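Local coordinates for protein putative P450-like enzyme (Streptomyces himastatinicus ATCC 53653, PDB 5Z9J) that binds heme as a member of the cytochrome P450 family and probably acts as a monooxygenase in bacterial secondary metabolism, at residues D57-R60 and K65-E68; E146-L151 and R190-E195; C252-S257 and L371-A376; A265-V270 and L364-P369. All coordinates share one frame; numbering follows the deposited sequence.

Contact 1: D57-R60 and K65-E68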
loop_
_atom_site.group_PDB
_atom_site.type_symbol
_atom_site.label_atom_id
_atom_site.label_comp_id
_atom_site.label_asym_id
_atom_site.label_seq_id
_atom_site.Cartn_x
_atom_site.Cartn_y
_atom_site.Cartn_z
ATOM N N ASP A 57 4.217 16.147 3.431
ATOM C CA ASP A 57 3.830 16.969 2.274
ATOM C C ASP A 57 5.025 17.152 1.360
ATOM O O ASP A 57 5.630 18.223 1.336
ATOM C CB ASP A 57 3.267 18.318 2.719
ATOM C CG ASP A 57 2.787 19.174 1.540
ATOM O OD1 ASP A 57 2.666 18.656 0.419
ATOM O OD2 ASP A 57 2.552 20.378 1.734
ATOM N N THR A 58 5.385 16.115 0.612
ATOM C CA THR A 58 6.618 16.140 -0.174
ATOM C C THR A 58 6.565 17.071 -1.389
ATOM O O THR A 58 7.614 17.544 -1.865
ATOM C CB THR A 58 6.981 14.724 -0.647
ATOM O OG1 THR A 58 5.849 14.131 -1.306
ATOM C CG2 THR A 58 7.390 13.836 0.545
ATOM N N MET A 59 5.352 17.336 -1.876
ATOM C CA MET A 59 5.125 18.245 -3.010
ATOM C C MET A 59 5.562 19.674 -2.697
ATOM O O MET A 59 5.756 20.501 -3.597
ATOM C CB MET A 59 3.639 18.232 -3.429
ATOM C CG MET A 59 3.370 18.943 -4.758
ATOM S SD MET A 59 1.655 18.893 -5.388
ATOM C CE MET A 59 0.762 19.852 -4.154
ATOM N N ARG A 60 5.645 19.997 -1.411
ATOM C CA ARG A 60 6.162 21.306 -1.005
ATOM C C ARG A 60 7.538 21.579 -1.671
ATOM O O ARG A 60 7.864 22.721 -1.982
ATOM C CB ARG A 60 6.279 21.402 0.523
ATOM C CG ARG A 60 6.843 22.746 1.011
ATOM C CD ARG A 60 6.929 22.886 2.540
ATOM N NE ARG A 60 7.992 22.044 3.126
ATOM C CZ ARG A 60 9.257 22.436 3.303
ATOM N NH1 ARG A 60 9.638 23.631 2.901
ATOM N NH2 ARG A 60 10.159 21.622 3.853
ATOM N N LYS A 65 3.979 22.587 -8.721
ATOM C CA LYS A 65 3.089 21.981 -7.742
ATOM C C LYS A 65 1.651 21.997 -8.214
ATOM O O LYS A 65 1.290 22.828 -9.044
ATOM C CB LYS A 65 3.157 22.749 -6.418
ATOM C CG LYS A 65 4.552 23.050 -5.926
ATOM C CD LYS A 65 4.490 23.639 -4.538
ATOM C CE LYS A 65 5.859 24.065 -4.102
ATOM N NZ LYS A 65 5.804 24.729 -2.772
ATOM N N LEU A 66 0.818 21.139 -7.640
ATOM C CA LEU A 66 -0.610 21.313 -7.846
ATOM C C LEU A 66 -1.168 22.296 -6.844
ATOM O O LEU A 66 -0.608 22.479 -5.749
ATOM C CB LEU A 66 -1.381 20.006 -7.725
ATOM C CG LEU A 66 -1.126 18.945 -8.781
ATOM C CD1 LEU A 66 -1.424 17.528 -8.290
ATOM C CD2 LEU A 66 -1.982 19.299 -9.972
ATOM N N ASP A 67 -2.257 22.944 -7.236
ATOM C CA ASP A 67 -2.907 23.893 -6.356
ATOM C C ASP A 67 -3.450 23.099 -5.188
ATOM O O ASP A 67 -3.884 21.955 -5.348
ATOM C CB ASP A 67 -4.034 24.650 -7.069
ATOM C CG ASP A 67 -4.796 25.622 -6.139
ATOM O OD1 ASP A 67 -4.167 26.320 -5.322
ATOM O OD2 ASP A 67 -6.047 25.707 -6.245
ATOM N N GLU A 68 -3.364 23.716 -4.012
ATOM C CA GLU A 68 -3.729 23.110 -2.734
ATOM C C GLU A 68 -5.205 22.699 -2.686
ATOM O O GLU A 68 -5.550 21.681 -2.104
ATOM C CB GLU A 68 -3.432 24.089 -1.595
ATOM C CG GLU A 68 -2.008 24.606 -1.601
ATOM C CD GLU A 68 -1.791 25.671 -2.678
ATOM O OE1 GLU A 68 -0.978 25.427 -3.597
ATOM O OE2 GLU A 68 -2.432 26.749 -2.610
#
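Met-59 and Arg-60 meet Lys-65 and Leu-66 across a short excursion of the loop between strand 54-55 and helix 68-71, the B-C loop region of the cytochrome P450 fold. The contact illustrates how such a loop can be closed without strand pairing, by two side chains that each reach for the backbone of the other limb. The turn on the first limb is short: Asp-57 O accepts the amide of Arg-60, closing the 3-10 turn on which Met-59 sits. The extended chain of Met-59, with CG opposite its own N (chi1 -169°), carries the sulfur to the amide of Leu-66; the bend at chi3 then turns the methyl CE toward the Leu-66 carbonyl. Leu-66 N donates to Met-59 SD in a weak but nearly straight bond of 3.3 Å. The same Met-59 SD lies 4.0 Å from Leu-66 CB, while Met-59 CE rests 3.4 Å from Leu-66 O. The two side chains run roughly at right angles; Leu-66 itself packs on Leu-179 and Leu-186 of helix 172-202, and both it and Met-59 touch Val-71. Lys-65 answers from the second limb, its straight methylene chain passing alongside Met-59 O, with Lys-65 CD 3.5 Å from that oxygen. At Arg-60 the side chain turns elsewhere, to a salt bridge with Asp-305, and the backbone makes the contact. Lys-65 NZ donates to Arg-60 O over 3.0 Å, approaching at a C=O...N angle of 121° and tilted 26° from the carbonyl plane.

Contact 2: E146-L151 and R190-E195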
loop_
_atom_site.group_PDB
_atom_site.type_symbol
_atom_site.label_atom_id
_atom_site.label_comp_id
_atom_site.label_asym_id
_atom_site.label_seq_id
_atom_site.Cartn_x
_atom_site.Cartn_y
_atom_site.Cartn_z
ATOM N N GLU A 146 -20.860 -2.531 -9.511
ATOM C CA GLU A 146 -19.817 -3.413 -10.016
ATOM C C GLU A 146 -19.256 -2.897 -11.347
ATOM O O GLU A 146 -18.052 -2.984 -11.578
ATOM C CB GLU A 146 -20.344 -4.850 -10.174
ATOM C CG GLU A 146 -21.056 -5.384 -8.921
ATOM C CD GLU A 146 -21.464 -6.862 -9.018
ATOM O OE1 GLU A 146 -21.127 -7.531 -10.028
ATOM O OE2 GLU A 146 -22.118 -7.353 -8.064
ATOM N N SER A 147 -20.106 -2.312 -12.194
ATOM C CA SER A 147 -19.644 -1.772 -13.478
ATOM C C SER A 147 -18.510 -0.748 -13.300
ATOM O O SER A 147 -17.625 -0.648 -14.135
ATOM C CB SER A 147 -20.804 -1.139 -14.270
ATOM O OG SER A 147 -21.378 -0.045 -13.575
ATOM N N ASP A 148 -18.556 0.026 -12.223
ATOM C CA ASP A 148 -17.553 1.058 -11.945
ATOM C C ASP A 148 -16.220 0.476 -11.462
ATOM O O ASP A 148 -15.223 1.201 -11.360
ATOM C CB ASP A 148 -18.097 2.046 -10.916
ATOM C CG ASP A 148 -19.178 2.938 -11.486
ATOM O OD1 ASP A 148 -19.665 2.630 -12.575
ATOM O OD2 ASP A 148 -19.587 3.898 -10.806
ATOM N N ARG A 149 -16.180 -0.818 -11.147
ATOM C CA ARG A 149 -14.903 -1.390 -10.717
ATOM C C ARG A 149 -13.926 -1.347 -11.908
ATOM O O ARG A 149 -12.707 -1.213 -11.731
ATOM C CB ARG A 149 -15.072 -2.827 -10.194
ATOM C CG ARG A 149 -15.892 -2.974 -8.889
ATOM C CD ARG A 149 -16.295 -4.442 -8.662
ATOM N NE ARG A 149 -17.219 -4.664 -7.551
ATOM C CZ ARG A 149 -17.785 -5.840 -7.271
ATOM N NH1 ARG A 149 -17.482 -6.921 -7.986
ATOM N NH2 ARG A 149 -18.622 -5.957 -6.246
ATOM N N ALA A 150 -14.481 -1.410 -13.116
ATOM C CA ALA A 150 -13.716 -1.265 -14.352
ATOM C C ALA A 150 -12.998 0.078 -14.424
ATOM O O ALA A 150 -11.807 0.153 -14.713
ATOM C CB ALA A 150 -14.643 -1.413 -15.559
ATOM N N LEU A 151 -13.756 1.139 -14.154
ATOM C CA LEU A 151 -13.258 2.498 -14.247
ATOM C C LEU A 151 -12.091 2.691 -13.275
ATOM O O LEU A 151 -11.153 3.442 -13.559
ATOM C CB LEU A 151 -14.386 3.488 -13.958
ATOM C CG LEU A 151 -14.038 4.971 -13.927
ATOM C CD1 LEU A 151 -13.391 5.335 -15.253
ATOM C CD2 LEU A 151 -15.289 5.817 -13.676
ATOM N N ARG A 190 -12.797 13.606 -9.789
ATOM C CA ARG A 190 -13.548 14.555 -9.017
ATOM C C ARG A 190 -14.971 14.584 -9.580
ATOM O O ARG A 190 -15.931 14.580 -8.826
ATOM C CB ARG A 190 -12.930 15.941 -9.069
ATOM C CG ARG A 190 -13.599 16.916 -8.108
ATOM C CD ARG A 190 -13.537 18.329 -8.618
ATOM N NE ARG A 190 -13.550 18.326 -10.077
ATOM C CZ ARG A 190 -14.646 18.480 -10.817
ATOM N NH1 ARG A 190 -15.830 18.652 -10.236
ATOM N NH2 ARG A 190 -14.553 18.459 -12.141
ATOM N N ASP A 191 -15.087 14.502 -10.894
ATOM C CA ASP A 191 -16.425 14.596 -11.503
ATOM C C ASP A 191 -17.140 13.279 -11.336
ATOM O O ASP A 191 -18.352 13.247 -11.206
ATOM C CB ASP A 191 -16.317 14.931 -12.983
ATOM N N TYR A 192 -16.375 12.214 -11.143
ATOM C CA TYR A 192 -16.983 10.937 -10.824
ATOM C C TYR A 192 -17.559 10.933 -9.418
ATOM O O TYR A 192 -18.775 10.698 -9.233
ATOM C CB TYR A 192 -15.975 9.808 -10.954
ATOM C CG TYR A 192 -16.531 8.487 -10.514
ATOM C CD1 TYR A 192 -17.306 7.733 -11.376
ATOM C CD2 TYR A 192 -16.277 7.986 -9.235
ATOM C CE1 TYR A 192 -17.825 6.517 -10.997
ATOM C CE2 TYR A 192 -16.792 6.766 -8.841
ATOM C CZ TYR A 192 -17.569 6.038 -9.735
ATOM O OH TYR A 192 -18.094 4.823 -9.383
ATOM N N TRP A 193 -16.707 11.257 -8.437
ATOM C CA TRP A 193 -17.162 11.261 -7.048
ATOM C C TRP A 193 -18.279 12.297 -6.862
ATOM O O TRP A 193 -19.176 12.087 -6.056
ATOM C CB TRP A 193 -15.995 11.482 -6.103
ATOM C CG TRP A 193 -15.070 10.299 -6.174
ATOM C CD1 TRP A 193 -13.806 10.303 -6.626
ATOM C CD2 TRP A 193 -15.357 8.934 -5.783
ATOM N NE1 TRP A 193 -13.270 9.034 -6.565
ATOM C CE2 TRP A 193 -14.196 8.177 -6.044
ATOM C CE3 TRP A 193 -16.477 8.287 -5.252
ATOM C CZ2 TRP A 193 -14.112 6.805 -5.786
ATOM C CZ3 TRP A 193 -16.399 6.916 -5.003
ATOM C CH2 TRP A 193 -15.215 6.196 -5.256
ATOM N N HIS A 194 -18.269 13.364 -7.651
ATOM C CA HIS A 194 -19.365 14.329 -7.598
ATOM C C HIS A 194 -20.702 13.646 -7.830
ATOM O O HIS A 194 -21.655 13.885 -7.103
ATOM C CB HIS A 194 -19.192 15.411 -8.648
ATOM C CG HIS A 194 -20.375 16.334 -8.769
ATOM N ND1 HIS A 194 -20.773 17.182 -7.758
ATOM C CD2 HIS A 194 -21.271 16.502 -9.771
ATOM C CE1 HIS A 194 -21.854 17.849 -8.139
ATOM N NE2 HIS A 194 -22.170 17.461 -9.360
ATOM N N GLU A 195 -20.769 12.751 -8.803
ATOM C CA GLU A 195 -22.034 12.085 -9.093
ATOM C C GLU A 195 -22.357 10.983 -8.080
ATOM O O GLU A 195 -23.530 10.723 -7.794
ATOM C CB GLU A 195 -22.012 11.500 -10.506
#
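The pairing of helices 147-163 and 172-202, the F and G helices of the cytochrome P450 fold, places Asp-148 and Leu-151 against the ring of Tyr-192. Asp-148 and Leu-151, three residues apart, meet different parts of the one ring. Leu-151 brings one branch only: its CD2 methyl lies 3.6 Å from Tyr-192 CD1 and 3.8 Å from Tyr-192 CE1, coming obliquely to the ring while the two side chains lie alongside, pointing opposite ways. Tyr-192 has CG opposite its backbone N (chi1 175°), a setting that carries the ring across the gap toward the other helix. In many P450s the F and G helices and the loop between them form a movable cover over the substrate channel; this contact joins that pair on the outer surface, away from the annotated sites. Asp-148 stands at the hydroxyl edge of the ring, its carboxylate turned 63° from the ring plane. Asp-148 OD2 and Tyr-192 OH are modelled too close together for the spacing to be trusted, so the nature of that polar meeting is doubtful. The tyrosine is also held by Trp-155, edge-to-face, and on its own helix Tyr-192 CD2 sits 3.7 Å above the indole plane of Trp-193.

Contact 3: C252-S257 and L371-A376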
loop_
_atom_site.group_PDB
_atom_site.type_symbol
_atom_site.label_atom_id
_atom_site.label_comp_id
_atom_site.label_asym_id
_atom_site.label_seq_id
_atom_site.Cartn_x
_atom_site.Cartn_y
_atom_site.Cartn_z
ATOM N N CYS A 252 6.066 -16.961 -0.856
ATOM C CA CYS A 252 6.978 -17.313 0.240
ATOM C C CYS A 252 6.732 -18.728 0.860
ATOM O O CYS A 252 7.665 -19.454 1.236
ATOM C CB CYS A 252 6.902 -16.196 1.303
ATOM S SG CYS A 252 7.737 -14.686 0.777
ATOM N N LEU A 253 5.470 -19.090 1.020
ATOM C CA LEU A 253 5.054 -20.414 1.419
ATOM C C LEU A 253 5.566 -21.478 0.433
ATOM O O LEU A 253 5.978 -22.564 0.827
ATOM C CB LEU A 253 3.521 -20.481 1.490
ATOM C CG LEU A 253 2.862 -19.761 2.661
ATOM C CD1 LEU A 253 1.359 -19.824 2.505
ATOM C CD2 LEU A 253 3.233 -20.384 3.946
ATOM N N ASP A 254 5.403 -21.203 -0.863
ATOM C CA ASP A 254 5.912 -22.114 -1.881
ATOM C C ASP A 254 7.423 -22.256 -1.766
ATOM O O ASP A 254 7.968 -23.345 -1.908
ATOM C CB ASP A 254 5.546 -21.633 -3.273
ATOM C CG ASP A 254 6.042 -22.572 -4.373
ATOM O OD1 ASP A 254 5.264 -23.410 -4.860
ATOM O OD2 ASP A 254 7.228 -22.461 -4.764
ATOM N N ALA A 255 8.088 -21.142 -1.515
ATOM C CA ALA A 255 9.545 -21.108 -1.485
ATOM C C ALA A 255 10.099 -21.761 -0.223
ATOM O O ALA A 255 11.094 -22.469 -0.271
ATOM C CB ALA A 255 10.009 -19.654 -1.587
ATOM N N PHE A 256 9.438 -21.524 0.907
ATOM C CA PHE A 256 9.890 -22.044 2.204
ATOM C C PHE A 256 8.983 -23.134 2.737
ATOM O O PHE A 256 8.179 -22.909 3.655
ATOM C CB PHE A 256 9.981 -20.896 3.194
ATOM C CG PHE A 256 10.648 -19.697 2.613
ATOM C CD1 PHE A 256 11.969 -19.787 2.157
ATOM C CD2 PHE A 256 10.043 -18.486 2.616
ATOM C CE1 PHE A 256 12.605 -18.694 1.618
ATOM C CE2 PHE A 256 10.680 -17.383 2.078
ATOM C CZ PHE A 256 11.956 -17.487 1.583
ATOM N N SER A 257 9.152 -24.324 2.167
ATOM C CA SER A 257 8.262 -25.447 2.434
ATOM C C SER A 257 8.232 -25.829 3.914
ATOM O O SER A 257 7.229 -26.379 4.381
ATOM C CB SER A 257 8.639 -26.667 1.582
ATOM O OG SER A 257 9.933 -27.150 1.921
ATOM N N LEU A 371 -1.897 -26.009 -4.728
ATOM C CA LEU A 371 -1.417 -24.800 -5.384
ATOM C C LEU A 371 0.103 -24.658 -5.182
ATOM O O LEU A 371 0.597 -24.798 -4.068
ATOM C CB LEU A 371 -2.140 -23.584 -4.836
ATOM C CG LEU A 371 -2.040 -22.329 -5.677
ATOM C CD1 LEU A 371 -2.918 -22.522 -6.888
ATOM C CD2 LEU A 371 -2.489 -21.123 -4.891
ATOM N N ARG A 372 0.830 -24.431 -6.284
ATOM C CA ARG A 372 2.292 -24.264 -6.256
ATOM C C ARG A 372 2.727 -23.173 -7.222
ATOM O O ARG A 372 2.040 -22.913 -8.215
ATOM C CB ARG A 372 2.984 -25.565 -6.691
ATOM C CG ARG A 372 3.024 -26.649 -5.672
ATOM C CD ARG A 372 3.284 -28.033 -6.324
ATOM N NE ARG A 372 4.168 -27.979 -7.492
ATOM C CZ ARG A 372 3.798 -28.294 -8.734
ATOM N NH1 ARG A 372 2.552 -28.679 -8.967
ATOM N NH2 ARG A 372 4.665 -28.223 -9.741
ATOM N N ALA A 373 3.897 -22.597 -6.999
ATOM C CA ALA A 373 4.434 -21.661 -7.978
ATOM C C ALA A 373 4.815 -22.474 -9.216
ATOM O O ALA A 373 5.360 -23.556 -9.088
ATOM C CB ALA A 373 5.638 -20.872 -7.415
ATOM N N ASP A 374 4.442 -21.979 -10.397
ATOM C CA ASP A 374 4.700 -22.644 -11.675
ATOM C C ASP A 374 6.200 -22.607 -11.942
ATOM O O ASP A 374 6.759 -21.540 -12.167
ATOM C CB ASP A 374 3.935 -21.951 -12.819
ATOM C CG ASP A 374 3.925 -22.779 -14.130
ATOM O OD1 ASP A 374 4.647 -23.797 -14.192
ATOM O OD2 ASP A 374 3.226 -22.371 -15.105
ATOM N N PRO A 375 6.863 -23.768 -11.914
ATOM C CA PRO A 375 8.326 -23.743 -12.067
ATOM C C PRO A 375 8.791 -23.366 -13.477
ATOM O O PRO A 375 9.885 -22.814 -13.652
ATOM C CB PRO A 375 8.754 -25.184 -11.733
ATOM C CG PRO A 375 7.502 -26.025 -11.789
ATOM C CD PRO A 375 6.301 -25.127 -11.972
ATOM N N ALA A 376 7.946 -23.612 -14.470
ATOM C CA ALA A 376 8.301 -23.260 -15.834
ATOM C C ALA A 376 8.136 -21.762 -16.079
ATOM O O ALA A 376 8.669 -21.229 -17.045
ATOM C CB ALA A 376 7.444 -24.052 -16.820
#
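The carboxylate of Asp-254 lies against the backbone between Arg-372 and Ala-373, joining the last turn of helix 240-255, the C-terminal part of the long central helix of the P450 fold, to strand 372-373 at the margin of a three-stranded antiparallel sheet. This is a compact example of a helix side chain engaging an edge strand. The strand pairs with 392-396 through backbone bonds of Arg-372 with Val-396 and of Asp-374 with Pro-394; the amide of the intervening Ala-373 is given to the helix instead. Ala-373 N donates to Asp-254 OD1 over 2.7 Å, in an almost linear bond (170°). The donor comes from above the carboxylate, 65° out of its plane, so the acid offers its flat side rather than its rim. Having CG opposite the backbone N (chi1 -179°) projects the group outward from the helix to the strand. The second oxygen takes an apolar neighbour: Asp-254 OD2 is 3.5 Å from the methyl Ala-373 CB. Replacing Asp-254 with an alanine would probably leave the Ala-373 amide without its helix partner and open a gap between helix end and strand. Arg-372 meets the acid with the base of its side chain, while its guanidinium group heads off, leaving Arg-372 NE 5.4 Å from Asp-254 OD1, too far for a salt bridge with that acid. Besides its bond, Asp-254 OD1 lies 3.4 Å from Arg-372 CA and 3.6 Å from Arg-372 CB.

Contact 4: A265-V270 and L364-P369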
loop_
_atom_site.group_PDB
_atom_site.type_symbol
_atom_site.label_atom_id
_atom_site.label_comp_id
_atom_site.label_asym_id
_atom_site.label_seq_id
_atom_site.Cartn_x
_atom_site.Cartn_y
_atom_site.Cartn_z
ATOM N N ALA A 265 -0.021 -27.197 9.417
ATOM C CA ALA A 265 -0.185 -27.987 10.643
ATOM C C ALA A 265 -0.829 -27.256 11.818
ATOM O O ALA A 265 -1.525 -27.871 12.631
ATOM C CB ALA A 265 1.207 -28.523 11.120
ATOM N N ASP A 266 -0.568 -25.952 11.869
ATOM C CA ASP A 266 -0.970 -25.012 12.913
ATOM C C ASP A 266 -1.540 -23.745 12.249
ATOM O O ASP A 266 -0.802 -22.817 11.968
ATOM C CB ASP A 266 0.279 -24.709 13.791
ATOM C CG ASP A 266 -0.002 -23.815 15.026
ATOM O OD1 ASP A 266 -1.163 -23.459 15.298
ATOM O OD2 ASP A 266 0.988 -23.462 15.736
ATOM N N ARG A 267 -2.851 -23.732 11.969
ATOM C CA ARG A 267 -3.505 -22.635 11.276
ATOM C C ARG A 267 -3.637 -21.352 12.110
ATOM O O ARG A 267 -4.037 -20.299 11.610
ATOM C CB ARG A 267 -4.857 -23.137 10.748
ATOM C CG ARG A 267 -4.614 -24.219 9.687
ATOM C CD ARG A 267 -4.089 -23.514 8.433
ATOM N NE ARG A 267 -5.225 -22.728 7.938
ATOM C CZ ARG A 267 -6.120 -23.168 7.045
ATOM N NH1 ARG A 267 -5.934 -24.314 6.396
ATOM N NH2 ARG A 267 -7.154 -22.409 6.719
ATOM N N SER A 268 -3.282 -21.408 13.379
ATOM C CA SER A 268 -3.290 -20.208 14.197
ATOM C C SER A 268 -2.084 -19.317 13.816
ATOM O O SER A 268 -1.960 -18.187 14.288
ATOM C CB SER A 268 -3.254 -20.568 15.678
ATOM O OG SER A 268 -1.961 -21.032 16.040
ATOM N N LEU A 269 -1.193 -19.832 12.966
ATOM C CA LEU A 269 -0.013 -19.051 12.541
ATOM C C LEU A 269 -0.261 -18.053 11.420
ATOM O O LEU A 269 0.613 -17.221 11.121
ATOM C CB LEU A 269 1.068 -19.963 12.054
ATOM C CG LEU A 269 1.705 -20.824 13.140
ATOM C CD1 LEU A 269 2.681 -21.732 12.453
ATOM C CD2 LEU A 269 2.365 -19.961 14.207
ATOM N N VAL A 270 -1.428 -18.144 10.775
ATOM C CA VAL A 270 -1.668 -17.313 9.605
ATOM C C VAL A 270 -1.509 -15.789 9.861
ATOM O O VAL A 270 -0.806 -15.139 9.116
ATOM C CB VAL A 270 -3.058 -17.596 9.003
ATOM C CG1 VAL A 270 -3.291 -16.670 7.859
ATOM C CG2 VAL A 270 -3.136 -19.046 8.502
ATOM N N LEU A 364 -7.352 -20.130 0.168
ATOM C CA LEU A 364 -6.453 -20.734 -0.818
ATOM C C LEU A 364 -5.881 -22.035 -0.278
ATOM O O LEU A 364 -5.760 -23.016 -1.016
ATOM C CB LEU A 364 -5.308 -19.764 -1.235
ATOM C CG LEU A 364 -5.763 -18.688 -2.273
ATOM C CD1 LEU A 364 -4.642 -17.684 -2.605
ATOM C CD2 LEU A 364 -6.210 -19.385 -3.550
ATOM N N LEU A 365 -5.519 -22.062 0.996
ATOM C CA LEU A 365 -4.946 -23.298 1.576
ATOM C C LEU A 365 -5.896 -24.507 1.628
ATOM O O LEU A 365 -5.454 -25.668 1.527
ATOM C CB LEU A 365 -4.458 -23.020 2.983
ATOM C CG LEU A 365 -3.222 -22.138 3.131
ATOM C CD1 LEU A 365 -2.898 -21.986 4.584
ATOM C CD2 LEU A 365 -2.042 -22.741 2.375
ATOM N N ASP A 366 -7.185 -24.217 1.820
ATOM C CA ASP A 366 -8.222 -25.218 2.004
ATOM C C ASP A 366 -8.801 -25.704 0.678
ATOM O O ASP A 366 -9.047 -26.892 0.525
ATOM C CB ASP A 366 -9.308 -24.686 2.932
ATOM C CG ASP A 366 -8.871 -24.680 4.388
ATOM O OD1 ASP A 366 -7.912 -25.454 4.766
ATOM O OD2 ASP A 366 -9.460 -23.875 5.151
ATOM N N ARG A 367 -9.077 -24.769 -0.233
ATOM C CA ARG A 367 -9.622 -25.090 -1.539
ATOM C C ARG A 367 -8.564 -25.560 -2.551
ATOM O O ARG A 367 -8.856 -26.412 -3.396
ATOM C CB ARG A 367 -10.298 -23.865 -2.162
ATOM C CG ARG A 367 -11.409 -23.285 -1.371
ATOM C CD ARG A 367 -12.325 -22.308 -2.185
ATOM N NE ARG A 367 -12.607 -22.752 -3.555
ATOM C CZ ARG A 367 -13.517 -22.188 -4.356
ATOM N NH1 ARG A 367 -14.304 -21.216 -3.906
ATOM N NH2 ARG A 367 -13.696 -22.634 -5.596
ATOM N N LEU A 368 -7.345 -25.014 -2.480
ATOM C CA LEU A 368 -6.310 -25.345 -3.460
ATOM C C LEU A 368 -5.052 -25.767 -2.759
ATOM O O LEU A 368 -4.030 -25.117 -2.896
ATOM C CB LEU A 368 -6.014 -24.168 -4.358
ATOM C CG LEU A 368 -7.210 -23.724 -5.221
ATOM C CD1 LEU A 368 -6.866 -22.460 -5.978
ATOM C CD2 LEU A 368 -7.562 -24.838 -6.179
ATOM N N PRO A 369 -5.126 -26.878 -2.013
ATOM C CA PRO A 369 -3.993 -27.263 -1.178
ATOM C C PRO A 369 -2.780 -27.662 -2.012
ATOM O O PRO A 369 -1.679 -27.726 -1.473
ATOM C CB PRO A 369 -4.543 -28.462 -0.384
ATOM C CG PRO A 369 -5.588 -29.040 -1.270
ATOM C CD PRO A 369 -6.208 -27.884 -1.971
#
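One face of the Arg-267 guanidinium rests on Leu-365, and its edge meets the carboxylate of Asp-366. Leu-365 CD1 stands 4.0 Å from the guanidinium plane, displaced from its centre, and Leu-365 CB lies 3.9 Å from Arg-267 NH1. At the edge the two terminal nitrogens share the carboxylate, one oxygen each: Arg-267 NH1 donates to Asp-366 OD1 at 2.8 Å, and Arg-267 NH2 to Asp-366 OD2 at 3.2 Å. Both bonds are fairly straight and stay close to the guanidinium plane, yet the two flat groups are inclined by 34°, so the nitrogens reach the oxygens from above the carboxylate plane. In the P450 fold this salt bridge ties the loop between helices 257-265 and 270-280, the J-K connection, to the last turn of helix 350-367, the L helix. Successive bends at chi2 (-73°) and chi3 (-68°) curl the arginine over to its partner. A leucine in place of Arg-267 would probably leave the Asp-366 carboxylate without its paired charge and remove the two hydrogen bonds that tie it to the loop. Arg-267 also touches Glu-362, one turn earlier on the same helix.

In the fold
The four contacts form two groups on the P450 scaffold. Contacts 1 and 2 have centres 25 Å apart and both involve helix 172-202: Leu-66 of contact 1 packs on its earlier turns, and Tyr-192 of contact 2 projects from a later one. Contacts 3 and 4 lie only 14 Å apart between centres, because strand 372-373 follows helix 350-367 after a short link. Contact 1 lies on the opposite side of the chain's centre from contacts 3 and 4, 43 and 45 Å away between centres. Contact 1 also lies outside the heme pocket, the Met-59 side chain about 13 Å from the heme, and that of Arg-60 about 10 Å from the side chain of heme-binding Arg-289.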